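Local structure of glutathione transferase (Lolium rigidum, 6ZB6) at residues A10-T13 with N14-R17; D33-F36 with K37-E40; T108-P111 with A112-I116; V117-C120 with L121-M125; P174-F177 with Y178-T182. The protein probably catalyses the conjugation of glutathione to electrophilic xenobiotics, including herbicides, as a phi-class glutathione transferase. All coordinates share one frame; numbering follows the deposited sequence.

Interaction 1: A10-T13 with N14-R17; sequences AMST and NVAR. With GTB (S-(p-nitrobenzyl)glutathione), chain G.
N14 and T13 lie side by side on the first turn of helix 13-24, which has S12 as its N-cap. The N14 amide stands next to bound S-(p-nitrobenzyl)glutathione, with ND2 3.6 Å from the ligand thioether SG2. Its OD1 takes a bond from R17 NH2 (2.7 Å), and its ND2 is bonded to the hydroxyl of Y175, so both ends of the amide are held. V15 sets CG1 against A10 CA and CG2 against S12 OG, each 3.9 Å away. A16 gives the straightest backbone bond, N to S12 O at 2.9 Å and 177°, closing the first turn, while its CB lies 3.6 Å from A10 O. R17 N bonds to T13 O, and its side chain bends at chi3 (-47°) to bring the guanidinium edge to N14; S68 and N171 take NE and NH1. With S12 OG anti to its own nitrogen (chi1 163°), the hydroxyl comes to 3.2 Å from ligand SG2. A serine hydroxyl this close to the sulfur at a helix N-terminus is consistent with the catalytic serine of phi-class enzymes, and the helix end would probably favour the thiolate of free glutathione at this position.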
# COMPACT_ATOMS: atom_id res chain seq x y z
N ALA A 10 -12.14 -2.15 -2.55
CA ALA A 10 -11.15 -1.08 -2.51
C ALA A 10 -10.56 -0.89 -1.11
O ALA A 10 -9.44 -0.38 -1.00
CB ALA A 10 -11.75 0.23 -3.00
N MET A 11 -11.27 -1.32 -0.06
CA MET A 11 -10.77 -1.11 1.29
C MET A 11 -9.61 -2.04 1.65
O MET A 11 -8.86 -1.73 2.57
CB MET A 11 -11.90 -1.30 2.31
CG MET A 11 -12.60 -2.63 2.20
SD MET A 11 -13.04 -3.35 3.79
CE MET A 11 -11.50 -4.18 4.22
N SER A 12 -9.46 -3.17 0.96
CA SER A 12 -8.36 -4.07 1.25
C SER A 12 -7.04 -3.40 0.89
O SER A 12 -6.90 -2.83 -0.20
CB SER A 12 -8.54 -5.38 0.47
OG SER A 12 -7.33 -6.11 0.40
N THR A 13 -6.06 -3.49 1.80
CA THR A 13 -4.79 -2.78 1.60
C THR A 13 -4.16 -3.08 0.24
O THR A 13 -3.74 -2.17 -0.48
CB THR A 13 -3.79 -3.15 2.70
OG1 THR A 13 -3.84 -4.56 2.92
CG2 THR A 13 -4.13 -2.41 4.00
N ASN A 14 -4.06 -4.36 -0.11
CA ASN A 14 -3.31 -4.68 -1.31
C ASN A 14 -4.13 -4.45 -2.58
O ASN A 14 -3.54 -4.31 -3.66
CB ASN A 14 -2.77 -6.11 -1.21
CG ASN A 14 -1.77 -6.25 -0.07
OD1 ASN A 14 -0.71 -5.61 -0.09
ND2 ASN A 14 -2.11 -7.04 0.94
N VAL A 15 -5.45 -4.37 -2.47
CA VAL A 15 -6.24 -3.84 -3.58
C VAL A 15 -5.97 -2.36 -3.76
O VAL A 15 -5.69 -1.88 -4.87
CB VAL A 15 -7.74 -4.11 -3.36
CG1 VAL A 15 -8.57 -3.36 -4.40
CG2 VAL A 15 -8.04 -5.61 -3.39
N ALA A 16 -6.08 -1.59 -2.66
CA ALA A 16 -5.85 -0.16 -2.70
C ALA A 16 -4.49 0.16 -3.29
O ALA A 16 -4.34 1.16 -4.01
CB ALA A 16 -5.94 0.43 -1.28
N ARG A 17 -3.49 -0.68 -3.02
CA ARG A 17 -2.15 -0.46 -3.56
C ARG A 17 -2.21 -0.32 -5.08
O ARG A 17 -1.66 0.64 -5.65
CB ARG A 17 -1.22 -1.61 -3.15
CG ARG A 17 0.21 -1.47 -3.67
CD ARG A 17 0.99 -2.79 -3.63
NE ARG A 17 0.87 -3.47 -2.34
CZ ARG A 17 1.47 -3.07 -1.22
NH1 ARG A 17 2.25 -1.99 -1.23
NH2 ARG A 17 1.29 -3.74 -0.09
N1 GTB G . 1.22 -10.60 -1.25
CA1 GTB G . -0.19 -10.48 -1.59
C1 GTB G . -0.40 -9.20 -2.42
O11 GTB G . 0.26 -8.16 -2.16
O12 GTB G . -1.24 -9.18 -3.36
CB1 GTB G . -0.98 -10.43 -0.28
CG1 GTB G . -2.46 -10.27 -0.61
CD1 GTB G . -3.33 -10.44 0.62
OE1 GTB G . -2.86 -10.67 1.69
N2 GTB G . -4.76 -10.32 0.46
CA2 GTB G . -5.58 -10.49 1.64
C2 GTB G . -6.44 -11.73 1.45
O2 GTB G . -6.98 -11.96 0.42
CB2 GTB G . -6.45 -9.25 1.84
SG2 GTB G . -5.37 -7.82 2.21
N3 GTB G . -6.58 -12.66 2.55
CA3 GTB G . -7.40 -13.83 2.37
C3 GTB G . -6.59 -15.10 2.62
O31 GTB G . -7.18 -16.18 2.90
O32 GTB G . -5.33 -15.08 2.55
C' GTB G . -4.60 -8.10 3.83
C1' GTB G . -5.71 -8.21 4.88
C2' GTB G . -5.89 -9.40 5.56
C3' GTB G . -6.90 -9.52 6.51
C4' GTB G . -7.71 -8.43 6.79
N41 GTB G . -8.77 -8.54 7.78
O41 GTB G . -8.91 -9.71 8.57
O42 GTB G . -9.52 -7.66 7.93
C5' GTB G . -7.53 -7.24 6.10
C6' GTB G . -6.52 -7.12 5.15

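Interaction 2: D33-F36 with K37-E40; sequences DMDF and KVME
E40 doubles back on D35, its side chain extended to carry OE1 up to the backbone of the residue five positions earlier. CG leaves anti to the backbone nitrogen (chi1 -170°), and the reach ends in a bond from D35 N to E40 OE1 of 2.9 Å, with the donor above the carboxylate plane and not within it. On the way the chain passes M34, whose CE lies 4.1 Å from E40 CG. The D35 carboxylate takes another direction, crossing the K37 side chain obliquely and the V38 side chain at about a right angle. Its OD1 accepts K37 N at 2.9 Å, again from above the plane, which makes an Asx turn; the ammonium NZ of K37 extends well away from it. V38 CG2 rests 3.9 Å from D35 CB. The F36 ring packs on P9 and I55 and stacks on the ring of H41.

Along the backbone, E40 N bonds to D35 O (3.1 Å) and M39 N to F36 O (3.0 Å), while M39 has a positive phi of 56°. This 6→1 and 5→2 pairing is the signature of a Schellman motif, here closing a short 3-10 turn in the loop that follows strand 29-32 of the thioredoxin-like N-terminal domain and borders the glutathione site.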
# COMPACT_ATOMS: atom_id res chain seq x y z
N ASP A 33 -16.16 -5.85 -6.70
CA ASP A 33 -16.29 -6.13 -5.28
C ASP A 33 -16.49 -7.62 -5.05
O ASP A 33 -16.98 -8.35 -5.91
CB ASP A 33 -17.47 -5.36 -4.68
CG ASP A 33 -17.27 -5.02 -3.20
OD1 ASP A 33 -16.44 -5.67 -2.53
OD2 ASP A 33 -17.94 -4.09 -2.72
N MET A 34 -16.09 -8.07 -3.86
CA MET A 34 -16.13 -9.49 -3.52
C MET A 34 -16.58 -9.64 -2.08
O MET A 34 -16.17 -8.87 -1.20
CB MET A 34 -14.77 -10.14 -3.72
CG MET A 34 -14.34 -10.11 -5.16
SD MET A 34 -12.71 -10.82 -5.35
CE MET A 34 -13.05 -12.51 -4.88
N ASP A 35 -17.40 -10.65 -1.84
CA ASP A 35 -18.09 -10.84 -0.56
C ASP A 35 -17.28 -11.81 0.29
O ASP A 35 -17.41 -13.03 0.15
CB ASP A 35 -19.50 -11.35 -0.79
CG ASP A 35 -20.34 -11.34 0.47
OD1 ASP A 35 -19.77 -11.12 1.57
OD2 ASP A 35 -21.56 -11.54 0.36
N PHE A 36 -16.48 -11.27 1.21
CA PHE A 36 -15.73 -12.12 2.12
C PHE A 36 -16.61 -12.91 3.07
O PHE A 36 -16.16 -13.93 3.60
CB PHE A 36 -14.73 -11.27 2.90
CG PHE A 36 -13.44 -11.06 2.16
CD1 PHE A 36 -12.33 -11.85 2.43
CD2 PHE A 36 -13.35 -10.10 1.17
CE1 PHE A 36 -11.15 -11.67 1.73
CE2 PHE A 36 -12.18 -9.92 0.47
CZ PHE A 36 -11.07 -10.71 0.75
N LYS A 37 -17.86 -12.48 3.30
CA LYS A 37 -18.73 -13.22 4.22
C LYS A 37 -19.16 -14.57 3.66
O LYS A 37 -19.46 -15.49 4.44
CB LYS A 37 -19.95 -12.38 4.59
CG LYS A 37 -19.70 -11.46 5.77
CD LYS A 37 -20.43 -10.13 5.65
CE LYS A 37 -20.32 -9.32 6.94
NZ LYS A 37 -19.95 -7.90 6.68
N VAL A 38 -19.21 -14.71 2.34
CA VAL A 38 -19.41 -16.01 1.73
C VAL A 38 -18.10 -16.57 1.18
O VAL A 38 -18.12 -17.50 0.38
CB VAL A 38 -20.52 -15.97 0.67
CG1 VAL A 38 -21.82 -15.40 1.27
CG2 VAL A 38 -20.09 -15.20 -0.57
N MET A 39 -16.96 -16.01 1.61
CA MET A 39 -15.63 -16.50 1.25
C MET A 39 -15.45 -16.55 -0.27
O MET A 39 -14.92 -17.52 -0.82
CB MET A 39 -15.35 -17.88 1.87
CG MET A 39 -15.50 -17.90 3.39
SD MET A 39 -14.25 -16.92 4.24
CE MET A 39 -12.83 -17.99 3.99
N GLU A 40 -15.91 -15.49 -0.95
CA GLU A 40 -15.88 -15.48 -2.41
C GLU A 40 -14.46 -15.58 -2.94
O GLU A 40 -14.23 -16.10 -4.04
CB GLU A 40 -16.55 -14.21 -2.93
CG GLU A 40 -16.76 -14.22 -4.43
CD GLU A 40 -17.53 -13.02 -4.93
OE1 GLU A 40 -18.17 -12.31 -4.12
OE2 GLU A 40 -17.48 -12.79 -6.15

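Interaction 3: T108-P111 with A112-I116; sequences TYNP and ALSPI. With NA (sodium ion), chain J.
Y109 and L113, one turn apart on helix 92-127, send their side chains the same way and make the main apolar contact, with Y109 CZ 3.8 Å from L113 CD1. The methyl meets the phenol obliquely, and the fit follows from both chains leaving anti to the backbone nitrogen (chi1 173° for Y109 and 175° for L113). The Y109 hydroxyl is bonded to T176 on helix 173-179, while its ring meets H172 edge-to-face. N110 and S114 form the second side-chain pair: N110 ND2 approaches S114 CB at 3.7 Å, and both residues touch Y175.

Among backbone bonds, L113 N to Y109 O (3.0 Å) and S114 N to N110 O (2.8 Å) are regular helical links. A112 N, by contrast, makes two weak ones, to T108 O and Y109 O. Independently of this, P111 and P115 have no N-H to donate, and the helix is kinked at these positions; P115 instead places CD 3.1 Å from P111 O. The kink takes in I116 too, whose N makes a weak bond to L113 O.

The metal contact lies at the other end: T108 OG1 binds a sodium ion at 2.8 Å, and a water 2.7 Å from the same ion adds a second ligand. Taken together, the two missing donors one turn apart are consistent with a proline-kinked helix, the long helix of the all-helical C-terminal domain of glutathione transferases.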
# COMPACT_ATOMS: atom_id res chain seq x y z
N THR A 108 10.96 -5.01 5.67
CA THR A 108 11.44 -4.43 6.92
C THR A 108 10.38 -3.53 7.53
O THR A 108 9.98 -3.73 8.69
CB THR A 108 12.74 -3.67 6.69
OG1 THR A 108 13.79 -4.60 6.39
CG2 THR A 108 13.13 -2.87 7.92
N TYR A 109 9.88 -2.56 6.76
CA TYR A 109 8.92 -1.59 7.30
C TYR A 109 7.55 -2.22 7.47
O TYR A 109 6.96 -2.16 8.54
CB TYR A 109 8.86 -0.36 6.39
CG TYR A 109 7.80 0.69 6.70
CD1 TYR A 109 6.49 0.54 6.27
CD2 TYR A 109 8.13 1.85 7.40
CE1 TYR A 109 5.52 1.52 6.53
CE2 TYR A 109 7.18 2.83 7.66
CZ TYR A 109 5.89 2.66 7.23
OH TYR A 109 4.94 3.62 7.48
N ASN A 110 7.02 -2.85 6.42
CA ASN A 110 5.67 -3.37 6.57
C ASN A 110 5.60 -4.51 7.59
O ASN A 110 4.60 -4.60 8.31
CB ASN A 110 5.06 -3.82 5.24
CG ASN A 110 3.55 -3.81 5.29
OD1 ASN A 110 2.93 -2.78 5.61
ND2 ASN A 110 2.94 -4.95 5.04
N PRO A 111 6.59 -5.41 7.68
CA PRO A 111 6.53 -6.42 8.75
C PRO A 111 6.54 -5.84 10.15
O PRO A 111 6.05 -6.48 11.09
CB PRO A 111 7.77 -7.28 8.48
CG PRO A 111 7.90 -7.23 7.00
CD PRO A 111 7.59 -5.78 6.66
N ALA A 112 7.08 -4.63 10.34
CA ALA A 112 7.02 -4.02 11.66
C ALA A 112 5.72 -3.28 11.91
O ALA A 112 5.22 -3.27 13.04
CB ALA A 112 8.21 -3.07 11.84
N LEU A 113 5.15 -2.66 10.87
CA LEU A 113 3.95 -1.82 11.03
C LEU A 113 2.67 -2.63 10.87
O LEU A 113 1.73 -2.47 11.66
CB LEU A 113 4.00 -0.67 10.01
CG LEU A 113 2.80 0.28 9.91
CD1 LEU A 113 3.26 1.73 9.74
CD2 LEU A 113 1.86 -0.13 8.77
N SER A 114 2.62 -3.52 9.89
CA SER A 114 1.42 -4.32 9.64
C SER A 114 0.86 -5.03 10.87
O SER A 114 -0.38 -5.03 11.03
CB SER A 114 1.73 -5.34 8.53
OG SER A 114 0.58 -6.10 8.23
N PRO A 115 1.65 -5.64 11.76
CA PRO A 115 1.04 -6.31 12.92
C PRO A 115 0.23 -5.38 13.79
O PRO A 115 -0.79 -5.80 14.36
CB PRO A 115 2.25 -6.88 13.68
CG PRO A 115 3.26 -7.09 12.62
CD PRO A 115 3.11 -5.89 11.73
N ILE A 116 0.65 -4.12 13.90
CA ILE A 116 -0.12 -3.16 14.70
C ILE A 116 -1.47 -2.90 14.06
O ILE A 116 -2.49 -2.81 14.76
CB ILE A 116 0.69 -1.87 14.90
CG1 ILE A 116 2.02 -2.18 15.59
CG2 ILE A 116 -0.11 -0.86 15.75
CD1 ILE A 116 3.11 -1.17 15.35
NA NA J . 14.73 -5.79 8.79
O HOH W 1 13.20 -7.99 9.16

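Interaction 4: V117-C120 with L121-M125; sequences VYQC and LFNPM. With GTB (S-(p-nitrobenzyl)glutathione), chain G.
V117 O accepts both L121 N (2.8 Å) and F122 N (3.1 Å) from opposite faces of its carbonyl plane, and Y118 O takes N123 N at 2.7 Å, so the helix widens into a pi-type turn. This bulge lies in helix 92-127 of the all-helical C-terminal domain and forms one wall of the electrophile pocket, the H-site of glutathione transferases. The bonds from F122 and N123 each reach back five residues. P124 has no N-H to continue the pattern; its CD instead lies 3.4 Å from Q119 O. The Q119 amide oxygen accepts D132 N.

Y118 and F122 form an edge-to-face pair: the F122 edge points at the Y118 face, the planes stand at 89°, and the centroids are 5.1 Å apart. N123 OD1 comes to the Y118 edge in the plane of that ring. F122 is covered on both faces. V117 CG1 makes a CH-pi contact over one, 3.8 Å from the centroid and offset toward the rim, since this methyl lies anti to the backbone nitrogen (chi1 173°). The nitrobenzyl ring of the ligand lies over the other, and the Y118 hydroxyl meets the same ring, its OH 3.1 Å from C2' of the ligand.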
# COMPACT_ATOMS: atom_id res chain seq x y z
N VAL A 117 -1.52 -2.80 12.73
CA VAL A 117 -2.80 -2.63 12.04
C VAL A 117 -3.69 -3.85 12.25
O VAL A 117 -4.88 -3.73 12.54
CB VAL A 117 -2.57 -2.35 10.54
CG1 VAL A 117 -3.90 -2.35 9.80
CG2 VAL A 117 -1.84 -1.03 10.36
N TYR A 118 -3.11 -5.05 12.10
CA TYR A 118 -3.87 -6.28 12.33
C TYR A 118 -4.42 -6.34 13.74
O TYR A 118 -5.62 -6.59 13.94
CB TYR A 118 -2.98 -7.51 12.08
CG TYR A 118 -2.98 -7.99 10.66
CD1 TYR A 118 -3.94 -8.89 10.21
CD2 TYR A 118 -2.02 -7.54 9.75
CE1 TYR A 118 -3.94 -9.33 8.89
CE2 TYR A 118 -2.01 -7.97 8.44
CZ TYR A 118 -2.98 -8.87 8.01
OH TYR A 118 -2.96 -9.30 6.71
N GLN A 119 -3.56 -6.10 14.73
CA GLN A 119 -3.97 -6.30 16.11
C GLN A 119 -4.94 -5.22 16.58
O GLN A 119 -5.82 -5.51 17.41
CB GLN A 119 -2.75 -6.33 17.02
CG GLN A 119 -1.84 -7.53 16.81
CD GLN A 119 -2.50 -8.84 17.18
OE1 GLN A 119 -3.43 -8.87 17.99
NE2 GLN A 119 -2.04 -9.93 16.58
N CYS A 120 -4.82 -4.00 16.07
CA CYS A 120 -5.61 -2.88 16.57
C CYS A 120 -6.86 -2.62 15.73
O CYS A 120 -7.84 -2.08 16.26
CB CYS A 120 -4.75 -1.61 16.62
SG CYS A 120 -3.44 -1.62 17.85
N LEU A 121 -6.85 -3.01 14.45
CA LEU A 121 -7.94 -2.71 13.53
C LEU A 121 -8.57 -3.97 12.95
O LEU A 121 -9.74 -4.25 13.23
CB LEU A 121 -7.43 -1.80 12.41
CG LEU A 121 -7.74 -0.31 12.49
CD1 LEU A 121 -7.55 0.32 11.11
CD2 LEU A 121 -9.15 -0.10 13.00
N PHE A 122 -7.82 -4.75 12.15
CA PHE A 122 -8.40 -5.87 11.42
C PHE A 122 -8.96 -6.93 12.36
O PHE A 122 -10.11 -7.35 12.23
CB PHE A 122 -7.35 -6.50 10.49
CG PHE A 122 -6.87 -5.59 9.36
CD1 PHE A 122 -7.62 -4.50 8.93
CD2 PHE A 122 -5.66 -5.86 8.72
CE1 PHE A 122 -7.16 -3.68 7.90
CE2 PHE A 122 -5.20 -5.06 7.68
CZ PHE A 122 -5.96 -3.96 7.27
N ASN A 123 -8.14 -7.38 13.32
CA ASN A 123 -8.56 -8.48 14.19
C ASN A 123 -9.83 -8.16 14.98
O ASN A 123 -10.77 -8.96 14.93
CB ASN A 123 -7.41 -8.89 15.12
CG ASN A 123 -6.39 -9.78 14.44
OD1 ASN A 123 -6.37 -9.91 13.21
ND2 ASN A 123 -5.53 -10.40 15.23
N PRO A 124 -9.93 -7.04 15.72
CA PRO A 124 -11.16 -6.81 16.49
C PRO A 124 -12.37 -6.51 15.63
O PRO A 124 -13.45 -7.09 15.84
CB PRO A 124 -10.80 -5.63 17.40
CG PRO A 124 -9.66 -4.96 16.74
CD PRO A 124 -8.91 -6.02 16.00
N MET A 125 -12.23 -5.61 14.65
CA MET A 125 -13.37 -5.22 13.84
C MET A 125 -13.77 -6.32 12.87
O MET A 125 -14.91 -6.80 12.87
CB MET A 125 -13.05 -3.93 13.09
CG MET A 125 -12.53 -2.80 13.96
SD MET A 125 -12.90 -1.23 13.19
CE MET A 125 -14.65 -1.27 13.51
N1 GTB G . 1.22 -10.60 -1.25
CA1 GTB G . -0.19 -10.48 -1.59
C1 GTB G . -0.40 -9.20 -2.42
O11 GTB G . 0.26 -8.16 -2.16
O12 GTB G . -1.24 -9.18 -3.36
CB1 GTB G . -0.98 -10.43 -0.28
CG1 GTB G . -2.46 -10.27 -0.61
CD1 GTB G . -3.33 -10.44 0.62
OE1 GTB G . -2.86 -10.67 1.69
N2 GTB G . -4.76 -10.32 0.46
CA2 GTB G . -5.58 -10.49 1.64
C2 GTB G . -6.44 -11.73 1.45
O2 GTB G . -6.98 -11.96 0.42
CB2 GTB G . -6.45 -9.25 1.84
SG2 GTB G . -5.37 -7.82 2.21
N3 GTB G . -6.58 -12.66 2.55
CA3 GTB G . -7.40 -13.83 2.37
C3 GTB G . -6.59 -15.10 2.62
O31 GTB G . -7.18 -16.18 2.90
O32 GTB G . -5.33 -15.08 2.55
C' GTB G . -4.60 -8.10 3.83
C1' GTB G . -5.71 -8.21 4.88
C2' GTB G . -5.89 -9.40 5.56
C3' GTB G . -6.90 -9.52 6.51
C4' GTB G . -7.71 -8.43 6.79
N41 GTB G . -8.77 -8.54 7.78
O41 GTB G . -8.91 -9.71 8.57
O42 GTB G . -9.52 -7.66 7.93
C5' GTB G . -7.53 -7.24 6.10
C6' GTB G . -6.52 -7.12 5.15

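Interaction 5: P174-F177 with Y178-T182; sequences PYTF and YFMAT
P174 and Y178 meet where the carbonyl of P174 comes up to the Y178 ring, its O 3.6 Å from Y178 CD2. Residues 174-177 lie in helix 173-179 of the helical C-terminal domain, which runs out into a type I beta turn from F179 to T182. The pyrrolidine of P174 itself packs on R17 of the N-terminal domain.

Y175 next uses its carbonyl: F179 N bonds to Y175 O at 3.0 Å and 161°, with the donor in the carbonyl plane. Its ring borders the bound ligand, and its hydroxyl is bonded to N14 ND2.

T176 holds M180 by backbone and side chain together. M180 N bonds to T176 O at 3.0 Å, and the two chains run side by side, with CG2 of T176 3.7 Å from CE of M180. The methyl is placed there by a chi1 of -57°, which sets CG2 anti to the nitrogen and leaves OG1 beside it, where the hydroxyl is bonded to H172 O as well as to Y109 OH of helix 92-127.

F177 contributes an oblique aromatic contact with its neighbour Y178: the rings are 5.5 Å apart at their centroids, with planes at 58°, and F177 CD2 lies over one face of Y178 toward its rim. The Y178 hydroxyl is taken by M11 O of the N-terminal domain. M180 N also makes a weak bond to F177 O. Beyond it the turn is closed at F179 O, which accepts both T182 N at 2.9 Å and T182 OG1 at 2.7 Å, the hydroxyl lying on a lone pair.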
# COMPACT_ATOMS: atom_id res chain seq x y z
N PRO A 174 -0.88 2.12 1.67
CA PRO A 174 -2.10 1.43 2.14
C PRO A 174 -2.06 0.95 3.58
O PRO A 174 -3.05 1.14 4.31
CB PRO A 174 -2.24 0.24 1.17
CG PRO A 174 -1.46 0.65 -0.03
CD PRO A 174 -0.31 1.47 0.47
N TYR A 175 -0.97 0.33 4.02
CA TYR A 175 -0.95 -0.10 5.42
C TYR A 175 -0.73 1.07 6.37
O TYR A 175 -1.31 1.09 7.46
CB TYR A 175 0.12 -1.16 5.66
CG TYR A 175 -0.24 -2.54 5.13
CD1 TYR A 175 -0.03 -2.85 3.81
CD2 TYR A 175 -0.77 -3.52 5.97
CE1 TYR A 175 -0.35 -4.10 3.30
CE2 TYR A 175 -1.08 -4.79 5.48
CZ TYR A 175 -0.87 -5.07 4.14
OH TYR A 175 -1.16 -6.32 3.61
N THR A 176 0.12 2.04 6.00
CA THR A 176 0.35 3.17 6.89
C THR A 176 -0.91 4.00 7.05
O THR A 176 -1.19 4.53 8.14
CB THR A 176 1.50 4.04 6.37
OG1 THR A 176 2.67 3.22 6.23
CG2 THR A 176 1.85 5.20 7.36
N PHE A 177 -1.69 4.13 5.97
CA PHE A 177 -2.99 4.79 6.06
C PHE A 177 -3.82 4.22 7.21
O PHE A 177 -4.37 4.98 8.02
CB PHE A 177 -3.74 4.64 4.74
CG PHE A 177 -5.11 5.25 4.78
CD1 PHE A 177 -5.26 6.63 4.82
CD2 PHE A 177 -6.24 4.45 4.81
CE1 PHE A 177 -6.52 7.20 4.88
CE2 PHE A 177 -7.50 5.02 4.86
CZ PHE A 177 -7.64 6.40 4.89
N TYR A 178 -3.91 2.90 7.30
CA TYR A 178 -4.71 2.27 8.35
C TYR A 178 -4.03 2.38 9.71
O TYR A 178 -4.73 2.51 10.73
CB TYR A 178 -4.99 0.80 8.00
CG TYR A 178 -6.11 0.63 7.01
CD1 TYR A 178 -7.32 1.30 7.17
CD2 TYR A 178 -5.98 -0.20 5.90
CE1 TYR A 178 -8.36 1.17 6.27
CE2 TYR A 178 -7.01 -0.35 4.98
CZ TYR A 178 -8.21 0.34 5.17
OH TYR A 178 -9.25 0.20 4.27
N PHE A 179 -2.70 2.34 9.75
CA PHE A 179 -1.99 2.60 11.00
C PHE A 179 -2.42 3.94 11.60
O PHE A 179 -2.55 4.07 12.83
CB PHE A 179 -0.47 2.57 10.75
CG PHE A 179 0.36 2.87 11.98
CD1 PHE A 179 0.73 1.84 12.85
CD2 PHE A 179 0.78 4.16 12.26
CE1 PHE A 179 1.49 2.11 13.98
CE2 PHE A 179 1.54 4.44 13.41
CZ PHE A 179 1.90 3.41 14.26
N MET A 180 -2.65 4.94 10.75
CA MET A 180 -3.09 6.25 11.24
C MET A 180 -4.48 6.21 11.86
O MET A 180 -4.90 7.21 12.46
CB MET A 180 -3.06 7.29 10.11
CG MET A 180 -1.66 7.60 9.57
SD MET A 180 -0.49 8.00 10.89
CE MET A 180 1.07 7.61 10.12
N ALA A 181 -5.19 5.09 11.75
CA ALA A 181 -6.46 4.91 12.43
C ALA A 181 -6.34 4.12 13.72
O ALA A 181 -7.35 3.89 14.39
CB ALA A 181 -7.47 4.23 11.50
N THR A 182 -5.14 3.70 14.09
CA THR A 182 -4.95 2.95 15.32
C THR A 182 -4.67 3.90 16.47
O THR A 182 -4.44 5.09 16.27
CB THR A 182 -3.80 1.97 15.16
OG1 THR A 182 -2.57 2.70 15.18
CG2 THR A 182 -3.95 1.15 13.83

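Overall arrangement
The five contacts lie in series along the chain, yet interactions 1, 4 and 5 all touch the bound glutathione conjugate. Interaction 1 meets it at the sulfur and interaction 4 at the nitrobenzyl ring, and the two join where T13 CG2 comes 4.1 Å from F122 CZ. Interaction 5 links the two domains: M11 O lies 2.6 Å from Y178 OH, and N14 ND2 lies 2.9 Å from Y175 OH, both probable hydrogen bonds. It also meets helix 92-127, through Y109 OH to T176 OG1 (2.6 Å) from interaction 3 and V117 CG2 to F179 N (3.5 Å) from interaction 4. Interaction 2 stands apart, its centre 15 Å from that of interaction 1, but the F36 side chain comes to about 4 Å from the ligand, nearest atoms.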